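Local coordinates for protein extracellular serine protease (PDB 3HJR) that cleaves peptide bonds after paired basic residues, one of them lysine, as a calcium-binding secreted kexin-like serine protease of the subtilase family, at residues A5-K10 against H63-L68; L256-L261 against S337-T342; P378-Y383 against V390-G395; L470-V475 against L590-H595; M478-H483 against L528-M533. One frame throughout, in Å; residues are numbered along the deposited sequence.

How the interactions relate
Interaction 1, at the surface, ties the N-terminal loop to helix 60-65; interaction 2, its centre about 25 Å away, lies buried near the middle of the chain, where helix 335-352 packs on the parallel sheet of the subtilisin domain. Interaction 3 is the hairpin of strands 379-384 and 390-396, near the P-domain calcium site. Interactions 4 and 5 belong to the P-domain and use successive parts of strand 472-482, which pairs with 583-594 in one and 527-535 in the other; their centres are about 20 Å apart. Along the chain the first four follow in series, and interaction 5 is nested inside the loop that interaction 4 closes, so distant parts of the P-domain sequence meet in one sheet.

Interaction 1: A5-K10 against H63-L68; sequences APLTGK and HRTGVL
R64 reaches from the end of helix 60-65 to the extended N-terminal segment, and its side chain meets L7 and A5 in turn. CB starts the contact 3.7 Å from L7 CD1. CG is set beside the backbone N (chi1 -70°) and, like CD, passes about 4.1 Å from A5 O. A bend at chi3 (70°) then turns the flat end so that NE and NH2 both address that carbonyl side-on. The bonds R64 NE to A5 O and R64 NH2 to A5 O are each 2.9 Å long, and the oxygen lies in the guanidinium plane. NE comes nearly in line with the C=O bond, whereas NH2 stands above the carbonyl plane. L7 lies over one face of the guanidinium, its CG centred 3.5 Å above the plane and its CD2 3.3 Å from R64 NH2, while A5 O sits at the edge. At the far tip, NH1 forms a salt bridge with E22.

The helix ends here in a Schellman motif, G66 having positive phi and its N bonding back to H63 O. R64 O accepts L7 N of the N-terminal loop at 2.9 Å, a fairly straight bond (160° at the hydrogen). Next along, T65 CG2 lies 3.9 Å from L7 CB and also near T8 O, while T65 OG1 bonds back to W61 O. T8 OG1 accepts from K10 N in an ST turn, where the N-terminal segment bends beyond the contact.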
# COMPACT_ATOMS: atom_id res chain seq x y z
N ALA A 5 14.46 29.60 -7.04
CA ALA A 5 13.47 30.60 -7.44
C ALA A 5 12.22 29.94 -8.02
O ALA A 5 12.24 28.79 -8.40
CB ALA A 5 14.07 31.53 -8.46
N PRO A 6 11.12 30.68 -8.11
CA PRO A 6 9.92 30.14 -8.76
C PRO A 6 10.11 30.00 -10.26
O PRO A 6 10.84 30.81 -10.85
CB PRO A 6 8.84 31.20 -8.50
CG PRO A 6 9.45 32.25 -7.65
CD PRO A 6 10.93 32.04 -7.62
N LEU A 7 9.49 28.98 -10.84
CA LEU A 7 9.41 28.80 -12.29
C LEU A 7 8.00 29.20 -12.74
O LEU A 7 7.03 29.09 -11.98
CB LEU A 7 9.63 27.33 -12.68
CG LEU A 7 10.99 26.72 -12.37
CD1 LEU A 7 10.93 25.20 -12.62
CD2 LEU A 7 12.05 27.39 -13.19
N THR A 8 7.90 29.69 -13.98
CA THR A 8 6.60 29.88 -14.64
C THR A 8 6.18 28.55 -15.25
O THR A 8 6.92 27.57 -15.20
CB THR A 8 6.71 30.91 -15.79
OG1 THR A 8 7.44 30.33 -16.89
CG2 THR A 8 7.51 32.14 -15.40
N GLY A 9 5.03 28.48 -15.91
CA GLY A 9 4.77 27.26 -16.67
C GLY A 9 5.81 26.88 -17.74
O GLY A 9 6.00 25.69 -18.05
N LYS A 10 6.55 27.88 -18.24
CA LYS A 10 6.88 27.99 -19.66
C LYS A 10 8.36 28.16 -20.01
O LYS A 10 8.70 28.88 -20.94
CB LYS A 10 6.12 29.19 -20.24
CG LYS A 10 4.64 29.26 -19.89
CD LYS A 10 3.86 28.15 -20.59
CE LYS A 10 2.37 28.20 -20.26
NZ LYS A 10 2.01 27.20 -19.19
N HIS A 63 6.53 22.02 -7.06
CA HIS A 63 6.77 23.02 -6.03
C HIS A 63 7.27 24.33 -6.64
O HIS A 63 6.80 25.43 -6.28
CB HIS A 63 7.78 22.51 -4.99
CG HIS A 63 7.17 21.65 -3.90
ND1 HIS A 63 6.05 20.87 -4.09
CD2 HIS A 63 7.58 21.43 -2.63
CE1 HIS A 63 5.78 20.21 -2.97
NE2 HIS A 63 6.68 20.54 -2.07
N ARG A 64 8.21 24.25 -7.58
CA ARG A 64 8.74 25.47 -8.17
C ARG A 64 7.71 26.24 -8.98
O ARG A 64 7.81 27.47 -9.03
CB ARG A 64 9.98 25.19 -9.03
CG ARG A 64 11.21 24.80 -8.19
CD ARG A 64 12.49 24.77 -8.92
NE ARG A 64 12.91 26.11 -9.28
CZ ARG A 64 13.74 26.44 -10.26
NH1 ARG A 64 14.37 25.53 -10.98
NH2 ARG A 64 13.98 27.73 -10.49
N THR A 65 6.74 25.56 -9.61
CA THR A 65 5.71 26.21 -10.43
C THR A 65 4.46 26.56 -9.67
O THR A 65 3.50 27.06 -10.25
CB THR A 65 5.28 25.35 -11.65
OG1 THR A 65 4.83 24.05 -11.23
CG2 THR A 65 6.44 25.14 -12.59
N GLY A 66 4.45 26.27 -8.37
CA GLY A 66 3.34 26.67 -7.54
C GLY A 66 2.22 25.65 -7.49
O GLY A 66 1.18 25.93 -6.93
N VAL A 67 2.45 24.46 -8.05
CA VAL A 67 1.55 23.33 -7.86
C VAL A 67 1.79 22.75 -6.46
O VAL A 67 2.77 22.07 -6.22
CB VAL A 67 1.72 22.25 -8.95
CG1 VAL A 67 0.82 21.08 -8.67
CG2 VAL A 67 1.48 22.84 -10.35
N LEU A 68 0.87 22.99 -5.53
CA LEU A 68 1.10 22.72 -4.10
C LEU A 68 -0.10 22.08 -3.40
O LEU A 68 -0.08 21.94 -2.19
CB LEU A 68 1.47 24.02 -3.36
CG LEU A 68 2.76 24.73 -3.77
CD1 LEU A 68 2.94 26.04 -3.05
CD2 LEU A 68 3.96 23.87 -3.54

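Interaction 2: L256-L261 against S337-T342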
# COMPACT_ATOMS: atom_id res chain seq x y z
N LEU A 256 -6.28 2.55 -4.03
CA LEU A 256 -4.99 2.52 -4.71
C LEU A 256 -3.99 2.15 -3.63
O LEU A 256 -3.72 2.92 -2.68
CB LEU A 256 -4.68 3.85 -5.33
CG LEU A 256 -3.39 4.58 -5.62
CD1 LEU A 256 -2.10 3.93 -5.48
CD2 LEU A 256 -3.51 5.57 -6.78
N VAL A 257 -3.48 0.94 -3.79
CA VAL A 257 -2.67 0.29 -2.77
C VAL A 257 -1.20 0.52 -3.07
O VAL A 257 -0.76 0.36 -4.19
CB VAL A 257 -3.00 -1.23 -2.67
CG1 VAL A 257 -2.19 -1.83 -1.56
CG2 VAL A 257 -4.48 -1.43 -2.40
N VAL A 258 -0.45 0.95 -2.06
CA VAL A 258 0.94 1.31 -2.28
C VAL A 258 1.95 0.58 -1.40
O VAL A 258 1.68 0.28 -0.26
CB VAL A 258 1.19 2.81 -2.11
CG1 VAL A 258 0.33 3.60 -3.05
CG2 VAL A 258 0.97 3.25 -0.70
N SER A 259 3.08 0.23 -2.00
CA SER A 259 4.22 -0.28 -1.28
C SER A 259 5.19 0.84 -0.92
O SER A 259 5.10 1.95 -1.47
CB SER A 259 4.90 -1.35 -2.12
OG SER A 259 5.54 -0.83 -3.27
N ALA A 260 6.08 0.55 0.04
CA ALA A 260 7.07 1.51 0.53
C ALA A 260 8.47 1.30 -0.08
O ALA A 260 8.97 0.17 -0.22
CB ALA A 260 7.16 1.43 2.05
N LEU A 261 9.09 2.42 -0.43
CA LEU A 261 10.43 2.50 -0.98
C LEU A 261 11.35 3.20 0.02
O LEU A 261 10.95 4.15 0.68
CB LEU A 261 10.41 3.31 -2.29
CG LEU A 261 11.77 3.39 -3.01
CD1 LEU A 261 11.72 2.63 -4.27
CD2 LEU A 261 12.10 4.88 -3.27
N SER A 337 3.62 5.47 5.60
CA SER A 337 4.24 6.69 5.07
C SER A 337 4.18 6.76 3.53
O SER A 337 4.05 7.84 2.97
CB SER A 337 5.71 6.75 5.54
OG SER A 337 5.77 7.15 6.91
N ALA A 338 4.29 5.62 2.86
CA ALA A 338 4.07 5.57 1.41
C ALA A 338 2.67 6.07 1.04
O ALA A 338 2.50 6.71 -0.01
CB ALA A 338 4.24 4.17 0.90
N THR A 339 1.71 5.83 1.94
CA THR A 339 0.32 6.20 1.72
C THR A 339 0.18 7.72 1.70
O THR A 339 -0.29 8.25 0.70
CB THR A 339 -0.58 5.49 2.75
OG1 THR A 339 -0.49 4.05 2.54
CG2 THR A 339 -2.01 5.86 2.56
N PRO A 340 0.61 8.45 2.72
CA PRO A 340 0.52 9.92 2.61
C PRO A 340 1.43 10.50 1.54
O PRO A 340 1.12 11.57 1.04
CB PRO A 340 0.90 10.42 4.00
CG PRO A 340 1.68 9.31 4.62
CD PRO A 340 1.02 8.05 4.09
N SER A 341 2.51 9.83 1.21
CA SER A 341 3.36 10.29 0.12
C SER A 341 2.54 10.29 -1.18
O SER A 341 2.67 11.17 -2.01
CB SER A 341 4.59 9.39 -0.01
OG SER A 341 5.44 9.52 1.13
N THR A 342 1.70 9.28 -1.31
CA THR A 342 0.82 9.10 -2.46
C THR A 342 -0.35 10.07 -2.42
O THR A 342 -0.71 10.68 -3.45
CB THR A 342 0.37 7.64 -2.53
OG1 THR A 342 1.52 6.79 -2.74
CG2 THR A 342 -0.49 7.45 -3.72
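V258 makes the main side-chain contact with the helix, and its two methyl groups divide the work. CG1 lies 3.4 Å from T342 OG1, the side chains sliding past each other in opposite directions. CG2 meets A338 CB at 3.8 Å and T339 OG1 at 3.6 Å, crossing the threonine at a slant. With chi1 at -58°, CG1 sits beside the backbone N and CG2 between N and the carbonyl carbon, spreading the fork over one helical turn. A338 CB lies against S259 O and, at 4.2 Å, A260 CB.

The small A260 and A338, CA atoms 5.1 Å apart, are consistent with the close approach of the segment axes, 7.5 Å at 115°. The hydroxyls are positioned by the helix itself: T342 OG1 donates to A338 O (2.9 Å), and T342 N reaches the same oxygen from the opposite face of its plane, while T339 OG1 bonds to T335 O. Outward from these, L279 of strand 277-282 touches V258 and T342, and I213 of strand 211-215 touches both threonines. This is the packing of the subtilase central helix on the parallel sheet; the helix also carries S336, the predicted charge-relay serine, about 6 Å from the T339 side chain. Because both hydroxyls have carbonyl partners within the helix, they can lie against apolar V258 without needing a polar partner from the strand.

Interaction 3: P378-Y383 against V390-G395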
# COMPACT_ATOMS: atom_id res chain seq x y z
N PRO A 378 13.28 -12.28 -9.84
CA PRO A 378 12.18 -13.05 -9.28
C PRO A 378 12.70 -13.94 -8.16
O PRO A 378 13.89 -14.32 -8.18
CB PRO A 378 11.71 -13.91 -10.47
CG PRO A 378 12.92 -14.10 -11.29
CD PRO A 378 13.62 -12.74 -11.21
N VAL A 379 11.82 -14.21 -7.19
CA VAL A 379 12.07 -15.13 -6.09
C VAL A 379 11.50 -16.47 -6.50
O VAL A 379 10.32 -16.62 -6.71
CB VAL A 379 11.44 -14.66 -4.77
CG1 VAL A 379 11.80 -15.61 -3.63
CG2 VAL A 379 11.88 -13.23 -4.44
N MET A 380 12.41 -17.43 -6.70
CA MET A 380 12.04 -18.76 -7.16
C MET A 380 11.79 -19.76 -6.05
O MET A 380 12.44 -19.71 -5.00
CB MET A 380 13.15 -19.26 -8.07
CG MET A 380 13.57 -18.32 -9.16
SD MET A 380 12.20 -18.01 -10.32
CE MET A 380 12.12 -19.55 -11.18
N VAL A 381 10.85 -20.69 -6.28
CA VAL A 381 10.60 -21.79 -5.38
C VAL A 381 10.96 -23.07 -6.13
O VAL A 381 10.39 -23.34 -7.18
CB VAL A 381 9.11 -21.81 -4.94
CG1 VAL A 381 8.86 -22.97 -3.97
CG2 VAL A 381 8.71 -20.49 -4.31
N SER A 382 11.93 -23.82 -5.61
CA SER A 382 12.39 -25.10 -6.19
C SER A 382 11.91 -26.23 -5.29
O SER A 382 11.95 -26.10 -4.08
CB SER A 382 13.92 -25.16 -6.27
OG SER A 382 14.32 -26.39 -6.83
N TYR A 383 11.45 -27.32 -5.89
CA TYR A 383 10.97 -28.51 -5.18
C TYR A 383 10.98 -29.70 -6.12
O TYR A 383 10.91 -29.52 -7.33
CB TYR A 383 9.54 -28.29 -4.66
CG TYR A 383 8.44 -28.09 -5.71
CD1 TYR A 383 7.66 -29.15 -6.14
CD2 TYR A 383 8.16 -26.82 -6.22
CE1 TYR A 383 6.66 -28.96 -7.08
CE2 TYR A 383 7.18 -26.63 -7.18
CZ TYR A 383 6.43 -27.69 -7.59
OH TYR A 383 5.43 -27.50 -8.51
N VAL A 390 12.51 -32.12 -10.64
CA VAL A 390 12.67 -30.85 -9.92
C VAL A 390 12.14 -29.72 -10.78
O VAL A 390 12.50 -29.60 -11.95
CB VAL A 390 14.14 -30.54 -9.54
CG1 VAL A 390 14.31 -29.08 -9.09
CG2 VAL A 390 14.59 -31.49 -8.45
N ARG A 391 11.25 -28.91 -10.20
CA ARG A 391 10.72 -27.73 -10.83
C ARG A 391 11.25 -26.52 -10.12
O ARG A 391 11.48 -26.55 -8.92
CB ARG A 391 9.19 -27.69 -10.72
CG ARG A 391 8.48 -28.81 -11.41
CD ARG A 391 6.98 -28.58 -11.47
NE ARG A 391 6.67 -27.56 -12.47
CZ ARG A 391 5.66 -26.71 -12.44
NH1 ARG A 391 5.53 -25.85 -13.43
NH2 ARG A 391 4.81 -26.66 -11.42
N ASP A 392 11.41 -25.43 -10.86
CA ASP A 392 11.81 -24.14 -10.32
C ASP A 392 10.86 -23.14 -10.92
O ASP A 392 10.92 -22.86 -12.12
CB ASP A 392 13.27 -23.87 -10.71
CG ASP A 392 13.91 -22.76 -9.89
OD1 ASP A 392 13.42 -22.40 -8.79
OD2 ASP A 392 14.94 -22.18 -10.28
N VAL A 393 9.93 -22.65 -10.10
CA VAL A 393 8.84 -21.78 -10.54
C VAL A 393 8.93 -20.44 -9.81
O VAL A 393 9.47 -20.38 -8.71
CB VAL A 393 7.44 -22.42 -10.28
CG1 VAL A 393 7.33 -23.77 -10.93
CG2 VAL A 393 7.14 -22.48 -8.78
N LYS A 394 8.38 -19.38 -10.40
CA LYS A 394 8.36 -18.10 -9.72
C LYS A 394 7.38 -18.15 -8.58
O LYS A 394 6.25 -18.60 -8.74
CB LYS A 394 7.95 -16.95 -10.65
CG LYS A 394 8.97 -16.66 -11.73
CD LYS A 394 8.37 -15.76 -12.79
CE LYS A 394 9.28 -15.61 -13.97
NZ LYS A 394 10.41 -14.74 -13.70
N GLY A 395 7.84 -17.69 -7.43
CA GLY A 395 6.96 -17.38 -6.31
C GLY A 395 6.62 -15.91 -6.19
O GLY A 395 5.59 -15.57 -5.62
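R391 and Y383 are joined by both backbone and side chain in the hairpin of strands 379-384 and 390-396. Their main chains form a hydrogen-bonded antiparallel pair, Y383 N to R391 O at 3.1 Å and R391 N to Y383 O at 3.0 Å. V381 and V393 form the next such pair, with V381 N to V393 O at 2.8 Å and nearly straight (173°). G395 N bonds to V379 O where the chain turns a corner.

The side chains of Y383 and R391 run side by side in the same direction. The arginine bends at chi3 (74°), which brings NH2 to Y383 OH at 3.1 Å; the hydroxyl lies 23° from the guanidinium plane, and ring and guanidinium are almost perpendicular. R391 CB lies over one face of the tyrosine ring, toward its rim, while V393 CG2 approaches the ring edge. V393 CG1 lies over a face of the guanidinium, 3.6 Å above it. The other face of the hairpin carries S382 and D392. Near the hairpin's open end, M380 SD packs 3.8 Å from K394 CG.

Y383 also touches T552 and V554, which flank the calcium ligand D553 of the P-domain, and its OH bonds to G456 O. With that bond and R391 NH2 both meeting the phenol oxygen, these two partners restrain the ring's tip, and the nearby guanidinium would probably polarise it.

Interaction 4: L470-V475 against L590-H595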
# COMPACT_ATOMS: atom_id res chain seq x y z
N LEU A 470 -12.70 -5.43 -24.47
CA LEU A 470 -12.45 -4.44 -23.45
C LEU A 470 -10.96 -4.23 -23.27
O LEU A 470 -10.19 -5.16 -23.48
CB LEU A 470 -13.09 -4.88 -22.13
CG LEU A 470 -13.48 -3.72 -21.24
CD1 LEU A 470 -14.70 -2.94 -21.76
CD2 LEU A 470 -13.69 -4.22 -19.83
N THR A 471 -10.53 -3.02 -22.93
CA THR A 471 -9.16 -2.83 -22.48
C THR A 471 -9.09 -2.97 -20.98
O THR A 471 -9.84 -2.31 -20.27
CB THR A 471 -8.66 -1.42 -22.90
OG1 THR A 471 -8.58 -1.35 -24.32
CG2 THR A 471 -7.27 -1.16 -22.36
N VAL A 472 -8.20 -3.79 -20.45
CA VAL A 472 -8.26 -4.00 -19.02
C VAL A 472 -7.52 -2.94 -18.23
O VAL A 472 -6.52 -2.40 -18.67
CB VAL A 472 -8.05 -5.49 -18.51
CG1 VAL A 472 -7.79 -6.47 -19.58
CG2 VAL A 472 -7.25 -5.63 -17.24
N GLU A 473 -8.14 -2.58 -17.10
CA GLU A 473 -7.49 -1.80 -16.04
C GLU A 473 -7.03 -2.74 -14.93
O GLU A 473 -5.84 -2.89 -14.67
CB GLU A 473 -8.44 -0.71 -15.54
CG GLU A 473 -8.57 0.39 -16.56
CD GLU A 473 -9.78 1.26 -16.36
OE1 GLU A 473 -10.49 1.49 -17.38
OE2 GLU A 473 -10.03 1.71 -15.22
N ALA A 474 -7.98 -3.42 -14.31
CA ALA A 474 -7.69 -4.34 -13.21
C ALA A 474 -8.59 -5.57 -13.31
O ALA A 474 -9.68 -5.54 -13.91
CB ALA A 474 -7.90 -3.66 -11.87
N VAL A 475 -8.15 -6.64 -12.67
CA VAL A 475 -8.98 -7.82 -12.56
C VAL A 475 -9.07 -8.23 -11.12
O VAL A 475 -8.09 -8.16 -10.38
CB VAL A 475 -8.42 -8.99 -13.38
CG1 VAL A 475 -8.45 -8.65 -14.88
CG2 VAL A 475 -7.05 -9.33 -12.94
N LEU A 590 -14.36 -14.34 -11.76
CA LEU A 590 -13.48 -13.34 -12.41
C LEU A 590 -14.28 -12.09 -12.70
O LEU A 590 -15.37 -12.19 -13.25
CB LEU A 590 -12.90 -13.88 -13.72
CG LEU A 590 -12.11 -12.87 -14.59
CD1 LEU A 590 -10.81 -12.43 -13.91
CD2 LEU A 590 -11.86 -13.48 -15.99
N ARG A 591 -13.71 -10.93 -12.37
CA ARG A 591 -14.33 -9.66 -12.71
C ARG A 591 -13.29 -8.78 -13.39
O ARG A 591 -12.24 -8.46 -12.82
CB ARG A 591 -14.83 -8.94 -11.50
CG ARG A 591 -15.52 -7.70 -11.86
CD ARG A 591 -15.60 -6.80 -10.69
NE ARG A 591 -16.88 -6.20 -10.59
CZ ARG A 591 -17.33 -5.62 -9.48
NH1 ARG A 591 -18.53 -5.10 -9.48
NH2 ARG A 591 -16.57 -5.57 -8.37
N VAL A 592 -13.60 -8.38 -14.61
CA VAL A 592 -12.71 -7.54 -15.38
C VAL A 592 -13.26 -6.11 -15.30
O VAL A 592 -14.44 -5.87 -15.57
CB VAL A 592 -12.66 -7.98 -16.84
CG1 VAL A 592 -11.76 -7.03 -17.66
CG2 VAL A 592 -12.14 -9.42 -16.97
N LEU A 593 -12.39 -5.19 -14.89
CA LEU A 593 -12.68 -3.78 -14.76
C LEU A 593 -11.82 -3.09 -15.82
O LEU A 593 -10.59 -3.25 -15.85
CB LEU A 593 -12.31 -3.27 -13.35
CG LEU A 593 -12.97 -4.08 -12.24
CD1 LEU A 593 -12.28 -3.91 -10.90
CD2 LEU A 593 -14.36 -3.60 -12.13
N GLY A 594 -12.45 -2.36 -16.73
CA GLY A 594 -11.71 -1.70 -17.79
C GLY A 594 -12.52 -0.68 -18.54
O GLY A 594 -13.39 -0.02 -17.95
N HIS A 595 -12.27 -0.54 -19.85
CA HIS A 595 -12.97 0.44 -20.67
C HIS A 595 -13.04 0.07 -22.15
O HIS A 595 -13.89 0.65 -22.89
CB HIS A 595 -12.33 1.81 -20.49
CG HIS A 595 -10.92 1.89 -20.95
ND1 HIS A 595 -9.85 1.78 -20.08
CD2 HIS A 595 -10.39 2.14 -22.17
CE1 HIS A 595 -8.72 1.93 -20.76
NE2 HIS A 595 -9.02 2.14 -22.02
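H595 and E473 are brought together by two different first torsions. In H595, chi1 of 63° tucks the ring between the backbone N and the carbonyl carbon, folding it back over the facing segment. In E473, CG lies beside the backbone N (chi1 -73°) and the chain then runs extended, so that the two side chains cross at about a right angle. H595 ND1 donates to E473 OE1 at 2.8 Å. The acceptor lies in the ring plane, but the oxygen is met on its anti side, and the carboxylate is turned 42° from the ring. R359 forms a salt bridge to the same OE1, which thus has two partners, H595 ND1 and R359, that would probably favour the ionised carboxylate.

T471 lies over one face of the imidazole, a CH-pi contact with CB 4.0 Å from the ring centroid, and its carbonyl O accepts H595 N at 3.0 Å. Further along is a classic beta bulge: E473 and A474 both face L593, whose O accepts E473 N at 2.8 Å and A474 N at 3.0 Å. The bulge shifts the register by one and marks the corner at E473. G594, opposite V472, has its CA 3.2 Å from T471 O and close to L470 CD2.

On the face of V475 and V592, apolar contacts continue through L470 CD2 and V592 CG1 (4.0 Å) to W547 of strand 545-553 and I466 of strand 460-466. F253 touches A474 and L593 on the other face; strand 436-444 pairs with 583-594 within the sheet. The contact thus joins strands 472-482 and 583-594 in the P-domain.

Interaction 5: M478-H483 against L528-M533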
# COMPACT_ATOMS: atom_id res chain seq x y z
N MET A 478 -12.27 -14.05 -7.03
CA MET A 478 -12.56 -14.70 -5.74
C MET A 478 -12.28 -16.18 -5.88
O MET A 478 -12.57 -16.78 -6.91
CB MET A 478 -14.02 -14.54 -5.34
CG MET A 478 -14.46 -13.09 -5.16
SD MET A 478 -16.04 -12.90 -4.35
CE MET A 478 -15.48 -12.33 -2.63
N VAL A 479 -11.71 -16.80 -4.86
CA VAL A 479 -11.33 -18.21 -4.96
C VAL A 479 -11.81 -19.00 -3.77
O VAL A 479 -11.73 -18.52 -2.64
CB VAL A 479 -9.82 -18.38 -5.12
CG1 VAL A 479 -9.09 -17.80 -3.93
CG2 VAL A 479 -9.42 -19.84 -5.32
N SER A 480 -12.34 -20.20 -4.03
CA SER A 480 -12.70 -21.15 -2.98
C SER A 480 -12.00 -22.49 -3.25
O SER A 480 -12.02 -22.99 -4.35
CB SER A 480 -14.21 -21.35 -2.93
OG SER A 480 -14.89 -20.16 -2.49
N LEU A 481 -11.33 -23.04 -2.23
CA LEU A 481 -10.67 -24.32 -2.35
C LEU A 481 -10.50 -24.91 -0.95
O LEU A 481 -10.55 -24.17 0.04
CB LEU A 481 -9.31 -24.17 -3.05
CG LEU A 481 -8.26 -23.24 -2.44
CD1 LEU A 481 -7.53 -23.91 -1.29
CD2 LEU A 481 -7.28 -22.77 -3.53
N ASP A 482 -10.30 -26.22 -0.89
CA ASP A 482 -9.86 -26.90 0.33
C ASP A 482 -8.39 -27.27 0.25
O ASP A 482 -7.91 -27.78 -0.77
CB ASP A 482 -10.67 -28.16 0.56
CG ASP A 482 -12.08 -27.89 1.00
OD1 ASP A 482 -12.90 -28.84 0.93
OD2 ASP A 482 -12.44 -26.80 1.43
N HIS A 483 -7.65 -26.98 1.32
CA HIS A 483 -6.29 -27.44 1.45
C HIS A 483 -5.90 -27.30 2.91
O HIS A 483 -6.13 -26.23 3.48
CB HIS A 483 -5.35 -26.59 0.59
CG HIS A 483 -3.96 -27.14 0.45
ND1 HIS A 483 -3.00 -26.99 1.42
CD2 HIS A 483 -3.37 -27.82 -0.57
CE1 HIS A 483 -1.87 -27.56 1.02
NE2 HIS A 483 -2.07 -28.09 -0.17
N LEU A 528 -9.67 -21.67 1.37
CA LEU A 528 -10.19 -20.36 0.96
C LEU A 528 -11.67 -20.47 0.69
O LEU A 528 -12.13 -21.46 0.12
CB LEU A 528 -9.51 -19.87 -0.32
CG LEU A 528 -7.97 -19.97 -0.31
CD1 LEU A 528 -7.38 -19.45 -1.63
CD2 LEU A 528 -7.38 -19.22 0.90
N ARG A 529 -12.37 -19.43 1.12
CA ARG A 529 -13.79 -19.26 0.84
C ARG A 529 -14.06 -17.86 0.33
O ARG A 529 -14.18 -16.89 1.11
CB ARG A 529 -14.58 -19.55 2.10
CG ARG A 529 -14.56 -21.03 2.49
CD ARG A 529 -15.20 -21.94 1.43
NE ARG A 529 -15.40 -23.32 1.86
CZ ARG A 529 -14.49 -24.28 1.84
NH1 ARG A 529 -13.28 -24.02 1.40
NH2 ARG A 529 -14.81 -25.51 2.22
N ASP A 530 -14.22 -17.74 -0.99
CA ASP A 530 -14.47 -16.46 -1.63
C ASP A 530 -13.38 -15.44 -1.24
O ASP A 530 -13.71 -14.26 -1.00
CB ASP A 530 -15.88 -15.97 -1.28
CG ASP A 530 -16.96 -16.63 -2.11
OD1 ASP A 530 -16.66 -17.25 -3.15
OD2 ASP A 530 -18.17 -16.54 -1.82
N MET A 531 -12.12 -15.90 -1.14
CA MET A 531 -11.03 -14.96 -0.86
C MET A 531 -10.82 -14.11 -2.10
O MET A 531 -10.59 -14.65 -3.17
CB MET A 531 -9.72 -15.65 -0.50
CG MET A 531 -8.68 -14.63 -0.08
SD MET A 531 -7.13 -15.39 0.42
CE MET A 531 -5.96 -14.28 -0.27
N ARG A 532 -10.86 -12.79 -1.94
CA ARG A 532 -10.66 -11.84 -3.05
C ARG A 532 -9.19 -11.46 -3.23
O ARG A 532 -8.45 -11.23 -2.25
CB ARG A 532 -11.56 -10.59 -2.87
CG ARG A 532 -11.69 -9.73 -4.14
CD ARG A 532 -12.66 -8.60 -3.99
NE ARG A 532 -12.30 -7.73 -2.88
CZ ARG A 532 -13.06 -6.80 -2.37
NH1 ARG A 532 -12.65 -6.08 -1.35
NH2 ARG A 532 -14.27 -6.57 -2.86
N MET A 533 -8.76 -11.42 -4.51
CA MET A 533 -7.44 -10.91 -4.91
C MET A 533 -7.60 -10.03 -6.14
O MET A 533 -8.57 -10.18 -6.89
CB MET A 533 -6.50 -12.04 -5.24
CG MET A 533 -6.25 -12.96 -4.07
SD MET A 533 -5.68 -14.58 -4.45
CE MET A 533 -7.08 -15.38 -4.82
O HOH W 1 -14.96 -18.28 -4.87
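M478, V479 and L528 bury the most surface here; V479 and L528 meet each other, while M478 lies against D530. M478 sends its chain across D530: CE comes within 3.1 Å of D530 O and 3.9 Å of D530 CB, the two side chains crossing at a slant. V479 points to the other face. Its CG1, placed between the backbone N and the carbonyl carbon (chi1 60°), is wedged between L528 CD1 and M533 CE, both at 3.3 Å, tighter than usual for carbon pairs. L528 continues the apolar row by lying alongside L481, pointing the same way, while I491 of strand 489-494 touches L528 from beyond.

The two strands are antiparallel, with V479 and M531 as a hydrogen-bonded pair. D530 and M531 both face V479 in a G1 beta bulge, where D530 takes positive phi and the chain turns its corner. This sheet of the P-domain includes strands 472-482 and 527-535, with 583-594 on the other side of 472-482.

S480 serves the bulge: its OG accepts D530 N at 2.9 Å, and a water bridges OG to D530 OD1. R529 reaches back along the strand, its chain bent at chi2 (-62°), and grips D482 OD2 end-on with NH1 and NH2, a salt bridge with NH2 at 2.8 Å. Carboxylate and guanidinium are nearly coplanar, 30° apart; D482 OD2 receives NH2 on its syn lone pair, and NH1 nearly along its C-O axis. NH1 also donates to L528 O, which takes L481 N (2.9 Å) from the opposite face of its plane.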